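Local coordinates for GNAT family acetyltransferase (Mycobacterium smegmatis, PDB 6C30), which probably transfers an acetyl group from acetyl-CoA to the N-terminal amine of a protein substrate, at residues V99-I104 / G118-S123; V27-V32 / F90-D95; G175-Y180 / H190-I195; R35-W40 / T69-I74. One frame throughout, in Å; residues are numbered along the deposited sequence. Where two conformers were deposited one is given.

Contact 1: residues V99-I104 / G118-S123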
loop_
_atom_site.group_PDB
_atom_site.type_symbol
_atom_site.label_atom_id
_atom_site.label_comp_id
_atom_site.label_asym_id
_atom_site.label_seq_id
_atom_site.Cartn_x
_atom_site.Cartn_y
_atom_site.Cartn_z
ATOM N N VAL A 99 -3.227 1.214 10.979
ATOM C CA VAL A 99 -3.062 0.766 12.367
ATOM C C VAL A 99 -2.401 1.829 13.237
ATOM O O VAL A 99 -2.073 1.566 14.394
ATOM C CB VAL A 99 -2.240 -0.555 12.478
ATOM C CG1 VAL A 99 -2.984 -1.731 11.812
ATOM C CG2 VAL A 99 -0.833 -0.379 11.929
ATOM N N GLY A 100 -2.216 3.032 12.697
ATOM C CA GLY A 100 -1.669 4.122 13.486
ATOM C C GLY A 100 -1.121 5.195 12.578
ATOM O O GLY A 100 -1.373 5.182 11.366
ATOM N N GLN A 101 -0.352 6.109 13.162
ATOM C CA GLN A 101 0.233 7.222 12.421
ATOM C C GLN A 101 1.690 7.403 12.765
ATOM O O GLN A 101 2.126 7.071 13.872
ATOM C CB GLN A 101 -0.516 8.526 12.705
ATOM C CG GLN A 101 -1.864 8.630 12.012
ATOM C CD GLN A 101 -2.661 9.815 12.507
ATOM O OE1 GLN A 101 -3.464 9.701 13.436
ATOM N NE2 GLN A 101 -2.402 10.990 11.918
ATOM N N LEU A 102 2.423 7.942 11.795
ATOM C CA LEU A 102 3.819 8.322 11.926
ATOM C C LEU A 102 3.900 9.735 11.355
ATOM O O LEU A 102 3.708 9.931 10.154
ATOM C CB LEU A 102 4.723 7.340 11.164
ATOM C CG LEU A 102 6.253 7.398 11.266
ATOM C CD1 LEU A 102 6.822 8.655 10.598
ATOM C CD2 LEU A 102 6.708 7.273 12.714
ATOM N N THR A 103 4.153 10.711 12.217
ATOM C CA THR A 103 4.114 12.106 11.805
ATOM C C THR A 103 5.470 12.778 11.989
ATOM O O THR A 103 6.056 12.723 13.074
ATOM C CB THR A 103 3.056 12.879 12.608
ATOM O OG1 THR A 103 1.798 12.206 12.499
ATOM C CG2 THR A 103 2.904 14.308 12.088
ATOM N N ILE A 104 5.963 13.400 10.920
ATOM C CA ILE A 104 7.134 14.272 10.995
ATOM C C ILE A 104 6.643 15.715 11.072
ATOM O O ILE A 104 5.799 16.112 10.269
ATOM C CB ILE A 104 8.046 14.120 9.767
ATOM C CG1 ILE A 104 8.273 12.651 9.411
ATOM C CG2 ILE A 104 9.354 14.853 9.974
ATOM C CD1 ILE A 104 8.939 11.895 10.473
ATOM N N GLY A 118 6.732 11.737 15.675
ATOM C CA GLY A 118 5.818 11.193 16.654
ATOM C C GLY A 118 5.068 10.037 16.033
ATOM O O GLY A 118 5.045 9.889 14.810
ATOM N N TYR A 119 4.473 9.197 16.870
ATOM C CA TYR A 119 3.809 7.999 16.371
ATOM C C TYR A 119 2.772 7.524 17.370
ATOM O O TYR A 119 2.834 7.838 18.567
ATOM C CB TYR A 119 4.837 6.874 16.114
ATOM C CG TYR A 119 5.372 6.309 17.414
ATOM C CD1 TYR A 119 4.814 5.170 17.991
ATOM C CD2 TYR A 119 6.398 6.949 18.094
ATOM C CE1 TYR A 119 5.276 4.682 19.205
ATOM C CE2 TYR A 119 6.865 6.474 19.306
ATOM C CZ TYR A 119 6.297 5.345 19.852
ATOM O OH TYR A 119 6.768 4.886 21.057
ATOM N N TRP A 120 1.833 6.730 16.878
ATOM C CA TRP A 120 0.996 5.914 17.745
ATOM C C TRP A 120 0.550 4.696 16.952
ATOM O O TRP A 120 0.445 4.738 15.720
ATOM C CB TRP A 120 -0.199 6.706 18.292
ATOM C CG TRP A 120 -1.235 7.039 17.267
ATOM C CD1 TRP A 120 -1.279 8.148 16.464
ATOM C CD2 TRP A 120 -2.380 6.250 16.925
ATOM N NE1 TRP A 120 -2.384 8.089 15.649
ATOM C CE2 TRP A 120 -3.077 6.939 15.910
ATOM C CE3 TRP A 120 -2.893 5.036 17.388
ATOM C CZ2 TRP A 120 -4.251 6.447 15.339
ATOM C CZ3 TRP A 120 -4.058 4.551 16.827
ATOM C CH2 TRP A 120 -4.724 5.258 15.810
ATOM N N VAL A 121 0.327 3.601 17.671
ATOM C CA VAL A 121 -0.110 2.336 17.088
ATOM C C VAL A 121 -1.301 1.812 17.885
ATOM O O VAL A 121 -1.322 1.918 19.110
ATOM C CB VAL A 121 1.042 1.290 17.090
ATOM C CG1 VAL A 121 0.545 -0.082 16.635
ATOM C CG2 VAL A 121 2.182 1.746 16.212
ATOM N N ALA A 122 -2.278 1.250 17.180
ATOM C CA ALA A 122 -3.441 0.618 17.798
ATOM C C ALA A 122 -3.031 -0.321 18.931
ATOM O O ALA A 122 -2.105 -1.127 18.780
ATOM C CB ALA A 122 -4.241 -0.137 16.750
ATOM N N SER A 123 -3.731 -0.216 20.059
ATOM C CA SER A 123 -3.339 -0.929 21.279
ATOM C C SER A 123 -3.296 -2.447 21.109
ATOM O O SER A 123 -2.463 -3.115 21.721
ATOM C CB SER A 123 -4.287 -0.571 22.426
ATOM O OG SER A 123 -5.578 -1.086 22.181
#
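Gln101 and Trp120 form the polar centre of an antiparallel beta hairpin in the core of the GNAT sheet, between strands 97-105 and 114-121. They are a hydrogen-bonded pair, and so are Thr103 and Gly118. Thr103 N reaches Gly118 O at 2.9 Å, and Ala122 N reaches Val99 O at 2.8 Å where the second strand runs out. Between these lie the non-hydrogen-bonded pairs Gly100–Val121 and Leu102–Tyr119. There CA-H...O contacts take over, the shortest from Gly100 CA to Trp120 O at 3.1 Å. Val99 and Gly100 both face Ile92 of strand 88-94, which makes a classic beta bulge.

Apolar contact is light. Leu102 CD2 lies 3.9 Å from Tyr119 CB, on the face covered by helix 130-143, where both residues touch Leu135. The Tyr119 ring leads away, and its OH bonds to Ser162.

The Trp120 ring lies over the first strand, with CG between its backbone N and carbonyl carbon (chi1 70°). One face of the six-membered ring rests on Gly100 CA, a CH-pi contact 3.8 Å from the centroid. Arg44 adds a cation-pi contact. At the ring edge, NE1 gives a hydrogen bond of 2.9 Å to Gln101 OE1, which lies in the indole plane, while NE1 itself stands above the plane of the amide.

Contact 2: residues V27-V32 / F90-D95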
loop_
_atom_site.group_PDB
_atom_site.type_symbol
_atom_site.label_atom_id
_atom_site.label_comp_id
_atom_site.label_asym_id
_atom_site.label_seq_id
_atom_site.Cartn_x
_atom_site.Cartn_y
_atom_site.Cartn_z
ATOM N N VAL A 27 4.602 -4.062 6.667
ATOM C CA VAL A 27 4.401 -2.708 7.177
ATOM C C VAL A 27 4.886 -1.670 6.178
ATOM O O VAL A 27 5.851 -1.887 5.453
ATOM C CB VAL A 27 5.121 -2.483 8.521
ATOM C CG1 VAL A 27 4.523 -3.373 9.606
ATOM C CG2 VAL A 27 6.621 -2.694 8.373
ATOM N N GLY A 28 4.199 -0.535 6.119
ATOM C CA GLY A 28 4.586 0.538 5.225
ATOM C C GLY A 28 4.027 1.850 5.748
ATOM O O GLY A 28 3.168 1.854 6.645
ATOM N N LEU A 29 4.539 2.954 5.206
ATOM C CA LEU A 29 4.026 4.307 5.476
ATOM C C LEU A 29 3.437 4.893 4.213
ATOM O O LEU A 29 4.025 4.771 3.143
ATOM C CB LEU A 29 5.129 5.240 5.978
ATOM C CG LEU A 29 5.943 4.820 7.206
ATOM C CD1 LEU A 29 6.925 5.919 7.602
ATOM C CD2 LEU A 29 5.004 4.497 8.369
ATOM N N ARG A 30 2.291 5.556 4.333
ATOM C CA ARG A 30 1.759 6.298 3.190
ATOM C C ARG A 30 0.986 7.517 3.702
ATOM O O ARG A 30 0.663 7.588 4.888
ATOM C CB ARG A 30 0.898 5.383 2.292
ATOM C CG ARG A 30 -0.191 4.590 2.995
ATOM C CD ARG A 30 -1.427 5.435 3.214
ATOM N NE ARG A 30 -2.487 4.662 3.853
ATOM C CZ ARG A 30 -3.559 5.204 4.425
ATOM N NH1 ARG A 30 -3.710 6.525 4.424
ATOM N NH2 ARG A 30 -4.481 4.431 4.987
ATOM N N PRO A 31 0.710 8.498 2.822
ATOM C CA PRO A 31 0.065 9.731 3.307
ATOM C C PRO A 31 -1.315 9.542 3.932
ATOM O O PRO A 31 -2.099 8.727 3.463
ATOM C CB PRO A 31 -0.052 10.580 2.038
ATOM C CG PRO A 31 1.095 10.120 1.179
ATOM C CD PRO A 31 1.156 8.624 1.419
ATOM N N VAL A 32 -1.621 10.309 4.971
ATOM C CA VAL A 32 -3.000 10.413 5.450
ATOM C C VAL A 32 -3.933 10.798 4.306
ATOM O O VAL A 32 -3.543 11.535 3.387
ATOM C CB VAL A 32 -3.164 11.462 6.590
ATOM C CG1 VAL A 32 -2.456 11.024 7.868
ATOM C CG2 VAL A 32 -2.683 12.837 6.147
ATOM N N PHE A 90 2.130 10.691 7.887
ATOM C CA PHE A 90 1.912 9.346 7.374
ATOM C C PHE A 90 0.967 8.518 8.227
ATOM O O PHE A 90 0.798 8.741 9.436
ATOM C CB PHE A 90 3.233 8.571 7.278
ATOM C CG PHE A 90 4.233 9.143 6.316
ATOM C CD1 PHE A 90 4.128 8.878 4.956
ATOM C CD2 PHE A 90 5.319 9.888 6.775
ATOM C CE1 PHE A 90 5.072 9.376 4.064
ATOM C CE2 PHE A 90 6.265 10.396 5.886
ATOM C CZ PHE A 90 6.136 10.140 4.530
ATOM N N VAL A 91 0.385 7.524 7.569
ATOM C CA VAL A 91 -0.343 6.436 8.208
ATOM C C VAL A 91 0.569 5.220 8.225
ATOM O O VAL A 91 1.291 4.957 7.250
ATOM C CB VAL A 91 -1.650 6.123 7.455
ATOM C CG1 VAL A 91 -2.244 4.779 7.880
ATOM C CG2 VAL A 91 -2.646 7.266 7.662
ATOM N N ILE A 92 0.552 4.499 9.346
ATOM C CA ILE A 92 1.221 3.203 9.433
ATOM C C ILE A 92 0.242 2.134 8.986
ATOM O O ILE A 92 -0.853 2.011 9.546
ATOM C CB ILE A 92 1.700 2.889 10.866
ATOM C CG1 ILE A 92 2.554 4.026 11.430
ATOM C CG2 ILE A 92 2.447 1.540 10.889
ATOM C CD1 ILE A 92 2.798 3.907 12.932
ATOM N N GLU A 93 0.630 1.382 7.956
ATOM C CA GLU A 93 -0.168 0.250 7.482
ATOM C C GLU A 93 0.432 -1.072 7.935
ATOM O O GLU A 93 1.649 -1.257 7.883
ATOM C CB GLU A 93 -0.267 0.232 5.953
ATOM C CG GLU A 93 -1.109 1.365 5.383
ATOM C CD GLU A 93 -1.377 1.208 3.900
ATOM O OE1 GLU A 93 -0.712 0.371 3.240
ATOM O OE2 GLU A 93 -2.258 1.924 3.387
ATOM N N LEU A 94 -0.435 -1.972 8.384
ATOM C CA LEU A 94 -0.092 -3.377 8.569
ATOM C C LEU A 94 -0.964 -4.173 7.612
ATOM O O LEU A 94 -2.191 -4.136 7.710
ATOM C CB LEU A 94 -0.325 -3.822 10.008
ATOM C CG LEU A 94 -0.091 -5.315 10.250
ATOM C CD1 LEU A 94 1.385 -5.668 10.127
ATOM C CD2 LEU A 94 -0.652 -5.705 11.608
ATOM N N ASP A 95 -0.322 -4.871 6.677
ATOM C CA ASP A 95 -1.038 -5.644 5.652
ATOM C C ASP A 95 -2.127 -4.776 5.002
ATOM O O ASP A 95 -3.262 -5.201 4.775
ATOM C CB ASP A 95 -1.618 -6.936 6.252
ATOM C CG ASP A 95 -0.535 -7.824 6.869
ATOM O OD1 ASP A 95 0.578 -7.872 6.312
ATOM O OD2 ASP A 95 -0.805 -8.450 7.924
HETATM O O HOH W 1 -5.119 1.751 4.117
#
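Arg30 and Glu93 cross at about a right angle on one face of the GNAT sheet, where strands 25-31 and 88-94 run antiparallel. The guanidinium and carboxylate planes are 78° apart. Arg30 NE donates to Glu93 OE2 at 2.8 Å, a salt bridge that lies near the guanidinium plane but meets the carboxylate from above its own plane. A water also links Arg30 NH2 and Glu93 OE2.

Val91 lies alongside Arg30, pointing the same way. Its CB sits 3.6 Å above the centre of the guanidinium. The Arg30 chain is bent at chi2 (82°), which places CD, and the guanidinium ends beside Val91 and Glu93. NH1 is held by Pro31 O at 2.9 Å and by a salt bridge to Asp36. The group is thus fixed at several edge positions, with Val91 against one face. Val32 CG1 crosses Val91 CG2 obliquely at 3.8 Å.

On the other face, Leu29 and Ile92 lie side by side, CD2 to CG1 3.9 Å. Helix 130-143 packs on Val27 and Ile92. Beyond the paired strands, Asp95 OD2 forms a salt bridge with Arg35 of the second subunit.

Backbone bonds join Gly28 to Glu93 and Arg30 to Val91. Val91 N meets Arg30 O at 2.7 Å.

Contact 3: residues G175-Y180 / H190-I195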
loop_
_atom_site.group_PDB
_atom_site.type_symbol
_atom_site.label_atom_id
_atom_site.label_comp_id
_atom_site.label_asym_id
_atom_site.label_seq_id
_atom_site.Cartn_x
_atom_site.Cartn_y
_atom_site.Cartn_z
ATOM N N GLY A 175 18.054 15.605 26.753
ATOM C CA GLY A 175 17.691 16.516 27.819
ATOM C C GLY A 175 16.333 16.255 28.412
ATOM O O GLY A 175 15.621 15.354 27.975
ATOM N N LEU A 176 15.986 17.042 29.423
ATOM C CA LEU A 176 14.689 16.961 30.075
ATOM C C LEU A 176 14.029 18.323 29.978
ATOM O O LEU A 176 14.534 19.321 30.514
ATOM C CB LEU A 176 14.824 16.519 31.538
ATOM C CG LEU A 176 13.499 16.411 32.300
ATOM C CD1 LEU A 176 12.641 15.280 31.743
ATOM C CD2 LEU A 176 13.745 16.222 33.791
ATOM N N LEU A 177 12.914 18.367 29.259
ATOM C CA LEU A 177 12.184 19.602 29.029
ATOM C C LEU A 177 11.139 19.767 30.123
ATOM O O LEU A 177 10.160 19.023 30.175
ATOM C CB LEU A 177 11.540 19.580 27.635
ATOM C CG LEU A 177 12.448 19.111 26.505
ATOM C CD1 LEU A 177 11.672 19.116 25.198
ATOM C CD2 LEU A 177 13.716 19.977 26.410
ATOM N N LYS A 178 11.367 20.711 31.028
ATOM C CA LYS A 178 10.470 20.890 32.164
ATOM C C LYS A 178 9.116 21.482 31.757
ATOM O O LYS A 178 9.058 22.467 31.018
ATOM C CB LYS A 178 11.120 21.793 33.223
ATOM C CG LYS A 178 12.418 21.234 33.807
ATOM C CD LYS A 178 12.214 19.917 34.566
ATOM C CE LYS A 178 11.411 20.124 35.834
ATOM N NZ LYS A 178 11.257 18.842 36.597
ATOM N N ARG A 179 8.032 20.875 32.246
ATOM C CA ARG A 179 6.681 21.425 32.066
ATOM C C ARG A 179 6.431 21.743 30.592
ATOM O O ARG A 179 5.933 22.813 30.246
ATOM C CB ARG A 179 6.492 22.678 32.935
ATOM C CG ARG A 179 6.604 22.406 34.432
ATOM C CD ARG A 179 6.669 23.690 35.268
ATOM N NE ARG A 179 7.847 24.501 34.959
ATOM C CZ ARG A 179 9.062 24.283 35.458
ATOM N NH1 ARG A 179 9.268 23.279 36.303
ATOM N NH2 ARG A 179 10.073 25.072 35.118
ATOM N N TYR A 180 6.797 20.805 29.727
ATOM C CA TYR A 180 6.942 21.083 28.303
ATOM C C TYR A 180 5.618 21.125 27.535
ATOM O O TYR A 180 5.379 22.051 26.762
ATOM C CB TYR A 180 7.891 20.042 27.680
ATOM C CG TYR A 180 8.120 20.228 26.197
ATOM C CD1 TYR A 180 8.775 21.354 25.713
ATOM C CD2 TYR A 180 7.690 19.274 25.285
ATOM C CE1 TYR A 180 8.982 21.524 24.353
ATOM C CE2 TYR A 180 7.900 19.436 23.926
ATOM C CZ TYR A 180 8.537 20.564 23.469
ATOM O OH TYR A 180 8.732 20.713 22.109
ATOM N N HIS A 190 8.898 16.391 29.598
ATOM C CA HIS A 190 9.160 15.427 28.534
ATOM C C HIS A 190 10.663 15.312 28.319
ATOM O O HIS A 190 11.364 16.330 28.261
ATOM C CB HIS A 190 8.494 15.847 27.216
ATOM C CG HIS A 190 7.016 15.595 27.157
ATOM N ND1 HIS A 190 6.114 16.258 27.961
ATOM C CD2 HIS A 190 6.283 14.771 26.365
ATOM C CE1 HIS A 190 4.890 15.841 27.679
ATOM N NE2 HIS A 190 4.965 14.948 26.709
ATOM N N LEU A 191 11.166 14.086 28.222
ATOM C CA LEU A 191 12.518 13.862 27.728
ATOM C C LEU A 191 12.605 14.248 26.263
ATOM O O LEU A 191 11.644 14.071 25.513
ATOM C CB LEU A 191 12.923 12.398 27.899
ATOM C CG LEU A 191 13.137 11.947 29.344
ATOM C CD1 LEU A 191 12.977 10.450 29.435
ATOM C CD2 LEU A 191 14.504 12.381 29.855
ATOM N N LEU A 192 13.746 14.794 25.871
ATOM C CA LEU A 192 14.055 15.041 24.479
ATOM C C LEU A 192 15.069 14.002 24.038
ATOM O O LEU A 192 16.124 13.856 24.669
ATOM C CB LEU A 192 14.616 16.457 24.290
ATOM C CG LEU A 192 15.050 16.836 22.878
ATOM C CD1 LEU A 192 13.847 16.890 21.950
ATOM C CD2 LEU A 192 15.793 18.171 22.864
ATOM N N VAL A 193 14.754 13.282 22.971
ATOM C CA VAL A 193 15.687 12.305 22.417
ATOM C C VAL A 193 15.946 12.654 20.948
ATOM O O VAL A 193 15.137 13.340 20.324
ATOM C CB VAL A 193 15.168 10.848 22.559
ATOM C CG1 VAL A 193 14.846 10.523 24.014
ATOM C CG2 VAL A 193 13.950 10.603 21.668
ATOM N N ALA A 194 17.071 12.205 20.389
ATOM C CA ALA A 194 17.446 12.628 19.049
ATOM C C ALA A 194 18.412 11.664 18.384
ATOM O O ALA A 194 19.089 10.867 19.044
ATOM C CB ALA A 194 18.071 14.021 19.080
ATOM N N ILE A 195 18.472 11.754 17.067
ATOM C CA ILE A 195 19.467 11.028 16.294
ATOM C C ILE A 195 19.824 11.891 15.083
ATOM O O ILE A 195 18.973 12.622 14.570
ATOM C CB ILE A 195 18.937 9.621 15.886
ATOM C CG1 ILE A 195 20.049 8.783 15.246
ATOM C CG2 ILE A 195 17.703 9.712 14.967
ATOM C CD1 ILE A 195 19.634 7.347 14.929
#
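His190 meets Tyr180 where the first strand of a hairpin turns its corner. The hairpin, strands 172-180 and 186-196, lies at the C-terminal end of the GNAT sheet, and strand 186-196 also pairs with strand 150-155. At the corner, Asp189 forms a salt bridge with Lys178 NZ and a hydrogen bond with Arg179 N. The Tyr180 and His190 side chains cross at about a right angle. The edge of Tyr180 is turned toward the face of His190 in an offset edge-to-face pair, with centroids 6.0 Å apart and planes at 62°. Tyr180 CD2 comes within 4.0 Å of His190 CB. Within 175-180, Leu177 CD1 sits 3.6 Å above the centre of the Tyr180 ring. The imidazole ND1 is bound to Arg188 O. The backbone of His190 pairs with Leu177 by two hydrogen bonds, the shorter from Leu177 N to His190 O at 2.7 Å.

Leu191 follows on the opposite face of the sheet. It is a non-hydrogen-bonded partner of Leu176, and CD2 touches Leu176 CD1 at 3.9 Å.

Leu192 is on the same side of the sheet as His190. Its N binds Gly175 O at 2.9 Å, while the return bond from Gly175 N to Leu192 O is weak. Its CB lies 4.1 Å from Leu177 CD1. The contact therefore depends on main-chain bonds and a thin apolar and aromatic layer at the protein surface.

Contact 4: residues R35-W40 / T69-I74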
loop_
_atom_site.group_PDB
_atom_site.type_symbol
_atom_site.label_atom_id
_atom_site.label_comp_id
_atom_site.label_asym_id
_atom_site.label_seq_id
_atom_site.Cartn_x
_atom_site.Cartn_y
_atom_site.Cartn_z
ATOM N N ARG A 35 -10.297 9.175 3.337
ATOM C CA ARG A 35 -10.961 7.900 3.564
ATOM C C ARG A 35 -10.499 7.192 4.840
ATOM O O ARG A 35 -11.079 6.181 5.223
ATOM C CB ARG A 35 -10.755 6.978 2.360
ATOM C CG ARG A 35 -11.558 7.379 1.125
ATOM C CD ARG A 35 -12.608 6.325 0.827
ATOM N NE ARG A 35 -13.590 6.755 -0.163
ATOM C CZ ARG A 35 -13.473 6.562 -1.472
ATOM N NH1 ARG A 35 -12.388 5.966 -1.969
ATOM N NH2 ARG A 35 -14.434 6.975 -2.288
ATOM N N ASP A 36 -9.495 7.747 5.517
ATOM C CA ASP A 36 -9.069 7.175 6.789
ATOM C C ASP A 36 -10.007 7.490 7.945
ATOM O O ASP A 36 -9.785 6.993 9.046
ATOM C CB ASP A 36 -7.668 7.669 7.152
ATOM C CG ASP A 36 -6.590 7.097 6.250
ATOM O OD1 ASP A 36 -6.732 5.918 5.833
ATOM O OD2 ASP A 36 -5.610 7.829 5.979
ATOM N N ALA A 37 -11.033 8.316 7.723
ATOM C CA ALA A 37 -11.871 8.780 8.831
ATOM C C ALA A 37 -12.421 7.632 9.658
ATOM O O ALA A 37 -12.367 7.672 10.892
ATOM C CB ALA A 37 -13.014 9.642 8.315
ATOM N N ALA A 38 -12.943 6.598 9.008
ATOM C CA ALA A 38 -13.611 5.546 9.764
ATOM C C ALA A 38 -12.647 4.775 10.659
ATOM O O ALA A 38 -12.951 4.555 11.843
ATOM C CB ALA A 38 -14.336 4.593 8.818
ATOM N N ALA A 39 -11.491 4.393 10.129
ATOM C CA ALA A 39 -10.538 3.618 10.917
ATOM C C ALA A 39 -9.896 4.477 12.001
ATOM O O ALA A 39 -9.779 4.048 13.160
ATOM C CB ALA A 39 -9.469 3.019 10.022
ATOM N N TRP A 40 -9.477 5.687 11.636
ATOM C CA TRP A 40 -8.894 6.601 12.608
ATOM C C TRP A 40 -9.854 6.829 13.773
ATOM O O TRP A 40 -9.485 6.716 14.934
ATOM C CB TRP A 40 -8.555 7.924 11.927
ATOM C CG TRP A 40 -8.174 9.050 12.828
ATOM C CD1 TRP A 40 -6.928 9.338 13.316
ATOM C CD2 TRP A 40 -9.041 10.089 13.300
ATOM N NE1 TRP A 40 -6.973 10.482 14.082
ATOM C CE2 TRP A 40 -8.255 10.968 14.077
ATOM C CE3 TRP A 40 -10.404 10.369 13.131
ATOM C CZ2 TRP A 40 -8.792 12.096 14.690
ATOM C CZ3 TRP A 40 -10.932 11.499 13.734
ATOM C CH2 TRP A 40 -10.125 12.342 14.507
ATOM N N THR A 69 -16.686 12.625 11.817
ATOM C CA THR A 69 -16.853 13.884 11.096
ATOM C C THR A 69 -15.795 14.927 11.462
ATOM O O THR A 69 -15.703 15.967 10.819
ATOM C CB THR A 69 -18.251 14.461 11.326
ATOM O OG1 THR A 69 -18.565 14.370 12.711
ATOM C CG2 THR A 69 -19.296 13.664 10.528
ATOM N N SER A 70 -14.959 14.636 12.460
ATOM C CA SER A 70 -13.843 15.517 12.792
ATOM C C SER A 70 -12.614 15.314 11.907
ATOM O O SER A 70 -11.736 16.168 11.862
ATOM C CB SER A 70 -13.426 15.311 14.248
ATOM O OG SER A 70 -14.477 15.685 15.111
ATOM N N TRP A 71 -12.526 14.171 11.230
ATOM C CA TRP A 71 -11.314 13.867 10.476
ATOM C C TRP A 71 -11.047 14.813 9.290
ATOM O O TRP A 71 -9.902 15.209 9.098
ATOM C CB TRP A 71 -11.335 12.406 10.004
ATOM C CG TRP A 71 -10.118 12.011 9.213
ATOM C CD1 TRP A 71 -10.086 11.636 7.890
ATOM C CD2 TRP A 71 -8.756 11.939 9.677
ATOM N NE1 TRP A 71 -8.807 11.333 7.514
ATOM C CE2 TRP A 71 -7.967 11.513 8.587
ATOM C CE3 TRP A 71 -8.127 12.207 10.901
ATOM C CZ2 TRP A 71 -6.589 11.335 8.684
ATOM C CZ3 TRP A 71 -6.760 12.036 10.995
ATOM C CH2 TRP A 71 -6.004 11.597 9.898
ATOM N N PRO A 72 -12.083 15.186 8.497
ATOM C CA PRO A 72 -11.735 15.999 7.326
ATOM C C PRO A 72 -10.947 17.277 7.653
ATOM O O PRO A 72 -9.945 17.534 6.993
ATOM C CB PRO A 72 -13.103 16.315 6.711
ATOM C CG PRO A 72 -13.890 15.061 7.002
ATOM C CD PRO A 72 -13.491 14.744 8.442
ATOM N N SER A 73 -11.342 18.034 8.673
ATOM C CA SER A 73 -10.563 19.233 8.989
ATOM C C SER A 73 -9.164 18.911 9.518
ATOM O O SER A 73 -8.212 19.630 9.233
ATOM C CB SER A 73 -11.318 20.107 9.990
ATOM O OG SER A 73 -12.439 20.721 9.349
ATOM N N ILE A 74 -9.040 17.828 10.277
ATOM C CA ILE A 74 -7.729 17.430 10.782
ATOM C C ILE A 74 -6.823 16.999 9.628
ATOM O O ILE A 74 -5.677 17.461 9.497
ATOM C CB ILE A 74 -7.875 16.308 11.824
ATOM C CG1 ILE A 74 -8.566 16.855 13.077
ATOM C CG2 ILE A 74 -6.517 15.696 12.159
ATOM C CD1 ILE A 74 -8.989 15.796 14.070
#
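Trp40 and Trp71 meet ring to ring near the N-terminal ends of helices 37-46 and 71-83. Trp71 CE3 stands 3.3 Å above the Trp40 ring, over its centre. The planes are inclined by 40°, so the pair is oblique. The centroids of the five-membered ring of Trp40 and the six-membered ring of Trp71 are 4.2 Å apart. In both residues CB points toward the other segment and CG is anti to the backbone N (chi1 170° for Trp40, 180° for Trp71).

Smaller groups close round the pair. Ala37 CB touches Trp71 CD1 at 3.6 Å, and Asp36 CB approaches Trp71 NE1 at 3.9 Å. At the far end of the other indole, Ile74 CD1 comes to 3.7 Å from Trp40 CH2. The Ile74 and Trp40 side chains cross at about a right angle.

The next shell sets the positions. Trp71 NE1 is hydrogen-bonded to Arg33 O, which fixes that edge of the indole. Asp36 OD2 is gripped by a salt bridge to Arg30 and by Arg33 N, so its carboxylate is turned to polar partners while CB stays against the indole. Trp40 N binds Asp36 O at 2.9 Å. Phe98 and Gln101 of strand 97-105 lie against Trp40, and His66 meets its ring as well.

This is an apolar, tryptophan-centred helix–helix contact, made in the helical region that follows the first core strand of the GNAT fold, here between strands 25-31 and 88-94.

In the fold
Contact 4 lies inside the chain loop closed by contact 2; contact 1 and then contact 3 follow in sequence. Contacts 1, 2 and 3 share one sheet. Contacts 1 and 2 have centres 9 Å apart and are joined directly, because strands 88-94 and 97-105 are neighbours. Contact 3 is about 27 Å from contact 2, centre to centre, on the opposite side of the chain's centre. Contact 4 packs its helices against the sheet: Trp40 touches Gln101 of contact 1, and the Arg30–Asp36 salt bridge ties it to contact 2. Together they span the GNAT fold from its N-terminal strands to its C-terminal hairpin. Asp95 of contact 2 is salt-bridged to Arg35 of contact 4 in the second subunit, so both lie at the dimer interface.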